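PDB 4RK7: glucose-resistance amylase regulator from Weissella paramesenteroides ATCC 33313, which probably binds regulatory DNA as a LacI-family transcriptional repressor, its periplasmic-binding-protein-like core holding glucose and fructose rings in this structure. Local coordinates for residues Val106-Phe111 and Pro245-Ile250. Numbering follows the deposited sequence. Where two conformers were deposited one is given.
Sequences VTSNEF and PEIGRI
The CA atoms of V106 and I247 are the nearest such pair across the contact, 5.9 Å apart, where strand 106-108 runs nearly antiparallel to helix 245-250: the axes come within 8.0 Å at 160°. This is helix-on-sheet packing in the periplasmic-binding-protein-like fold, with helix 244-257 lying against the strand that leads out of one lobe into helix 110-123. The side chain of V106 points at the helix; its CG1 lies over the helix backbone, 3.7 Å from I247 O, and touches the CG2 methyls of I247 (4.0 Å) and I250 (3.9 Å). CG2 of each isoleucine, anti to its own backbone N, is the branch turned to V106; I250 crosses V106 at about a right angle. I247 also spans the strand: CG2 rests 3.6 Å from V106 O, while CD1, ending an extended chain (chi2 162°), comes 3.9 Å from S108 OG. I270 of neighbouring strand 267-275 touches both V106 and I247. T107 is directed away from the helix, its side chain about 6 Å from the bound glucose. No hydrogen bond joins the segments: methyls pack against V106 and strand oxygens, while V106 and T107 backbones bond to neighbouring strands and S108 OG to Q242.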
loop_
_atom_site.group_PDB
_atom_site.type_symbol
_atom_site.label_atom_id
_atom_site.label_comp_id
_atom_site.label_asym_id
_atom_site.label_seq_id
_atom_site.Cartn_x
_atom_site.Cartn_y
_atom_site.Cartn_z
ATOM N N VAL A 106 20.336 -9.464 0.077
ATOM C CA VAL A 106 19.542 -10.194 -0.897
ATOM C C VAL A 106 18.775 -9.166 -1.718
ATOM O O VAL A 106 18.103 -8.289 -1.144
ATOM C CB VAL A 106 18.575 -11.151 -0.203
ATOM C CG1 VAL A 106 17.840 -11.985 -1.231
ATOM C CG2 VAL A 106 19.353 -12.056 0.763
ATOM N N THR A 107 18.891 -9.266 -3.030
ATOM C CA THR A 107 18.357 -8.224 -3.911
ATOM C C THR A 107 18.152 -8.737 -5.312
ATOM O O THR A 107 18.769 -9.730 -5.732
ATOM C CB THR A 107 19.304 -6.980 -3.907
ATOM O OG1 THR A 107 18.761 -5.908 -4.702
ATOM C CG2 THR A 107 20.683 -7.336 -4.452
ATOM N N SER A 108 17.266 -8.080 -6.055
ATOM C CA SER A 108 17.281 -8.226 -7.503
ATOM C C SER A 108 18.589 -7.605 -8.021
ATOM O O SER A 108 19.098 -6.632 -7.440
ATOM C CB SER A 108 16.071 -7.522 -8.144
ATOM O OG SER A 108 14.838 -8.089 -7.703
ATOM N N ASN A 109 19.118 -8.121 -9.126
ATOM C CA ASN A 109 20.289 -7.513 -9.728
ATOM C C ASN A 109 19.936 -6.222 -10.493
ATOM O O ASN A 109 19.332 -6.265 -11.546
ATOM C CB ASN A 109 21.023 -8.490 -10.647
ATOM C CG ASN A 109 22.373 -7.954 -11.118
ATOM O OD1 ASN A 109 22.463 -6.956 -11.828
ATOM N ND2 ASN A 109 23.442 -8.653 -10.740
ATOM N N GLU A 110 20.336 -5.076 -9.959
ATOM C CA GLU A 110 19.925 -3.785 -10.541
ATOM C C GLU A 110 20.355 -3.560 -11.977
ATOM O O GLU A 110 19.556 -3.096 -12.795
ATOM C CB GLU A 110 20.378 -2.628 -9.654
ATOM C CG GLU A 110 19.590 -2.524 -8.366
ATOM C CD GLU A 110 18.292 -1.729 -8.526
ATOM O OE1 GLU A 110 18.035 -1.144 -9.604
ATOM O OE2 GLU A 110 17.564 -1.657 -7.545
ATOM N N PHE A 111 21.615 -3.861 -12.319
ATOM C CA PHE A 111 22.045 -3.647 -13.688
ATOM C C PHE A 111 21.298 -4.585 -14.632
ATOM O O PHE A 111 20.878 -4.179 -15.704
ATOM C CB PHE A 111 23.559 -3.790 -13.902
ATOM C CG PHE A 111 23.961 -3.521 -15.323
ATOM C CD1 PHE A 111 24.031 -2.216 -15.792
ATOM C CD2 PHE A 111 24.177 -4.563 -16.210
ATOM C CE1 PHE A 111 24.319 -1.951 -17.118
ATOM C CE2 PHE A 111 24.478 -4.309 -17.532
ATOM C CZ PHE A 111 24.546 -3.002 -17.990
ATOM N N PRO A 245 8.625 -11.442 -2.352
ATOM C CA PRO A 245 8.517 -12.462 -1.332
ATOM C C PRO A 245 9.731 -13.396 -1.303
ATOM O O PRO A 245 10.134 -13.736 -0.185
ATOM C CB PRO A 245 7.207 -13.200 -1.687
ATOM C CG PRO A 245 6.428 -12.197 -2.501
ATOM C CD PRO A 245 7.499 -11.493 -3.307
ATOM N N GLU A 246 10.306 -13.775 -2.451
ATOM C CA GLU A 246 11.500 -14.650 -2.478
ATOM C C GLU A 246 12.660 -13.910 -1.806
ATOM O O GLU A 246 13.408 -14.502 -1.045
ATOM C CB GLU A 246 11.898 -15.151 -3.892
ATOM C CG GLU A 246 13.175 -16.031 -3.918
ATOM C CD GLU A 246 13.482 -16.764 -5.249
ATOM O OE1 GLU A 246 12.591 -16.883 -6.114
ATOM O OE2 GLU A 246 14.636 -17.260 -5.429
ATOM N N ILE A 247 12.806 -12.615 -2.080
ATOM C CA ILE A 247 13.874 -11.827 -1.418
ATOM C C ILE A 247 13.757 -11.934 0.104
ATOM O O ILE A 247 14.748 -12.189 0.811
ATOM C CB ILE A 247 13.868 -10.341 -1.892
ATOM C CG1 ILE A 247 14.298 -10.238 -3.354
ATOM C CG2 ILE A 247 14.748 -9.483 -0.980
ATOM C CD1 ILE A 247 13.919 -8.923 -4.035
ATOM N N GLY A 248 12.544 -11.775 0.631
ATOM C CA GLY A 248 12.315 -11.929 2.057
ATOM C C GLY A 248 12.635 -13.341 2.566
ATOM O O GLY A 248 13.341 -13.505 3.561
ATOM N N ARG A 249 12.129 -14.362 1.876
ATOM C CA ARG A 249 12.408 -15.760 2.286
ATOM C C ARG A 249 13.900 -16.076 2.321
ATOM O O ARG A 249 14.394 -16.716 3.269
ATOM C CB ARG A 249 11.728 -16.752 1.346
ATOM C CG ARG A 249 10.211 -16.800 1.486
ATOM C CD ARG A 249 9.640 -18.051 0.821
ATOM N NE ARG A 249 9.661 -17.932 -0.632
ATOM C CZ ARG A 249 8.740 -17.280 -1.346
ATOM N NH1 ARG A 249 7.691 -16.697 -0.755
ATOM N NH2 ARG A 249 8.860 -17.229 -2.654
ATOM N N ILE A 250 14.601 -15.664 1.279
ATOM C CA ILE A 250 16.029 -15.964 1.127
ATOM C C ILE A 250 16.846 -15.209 2.175
ATOM O O ILE A 250 17.750 -15.782 2.776
ATOM C CB ILE A 250 16.498 -15.730 -0.307
ATOM C CG1 ILE A 250 15.824 -16.743 -1.250
ATOM C CG2 ILE A 250 18.017 -15.823 -0.455
ATOM C CD1 ILE A 250 16.173 -18.198 -0.995
#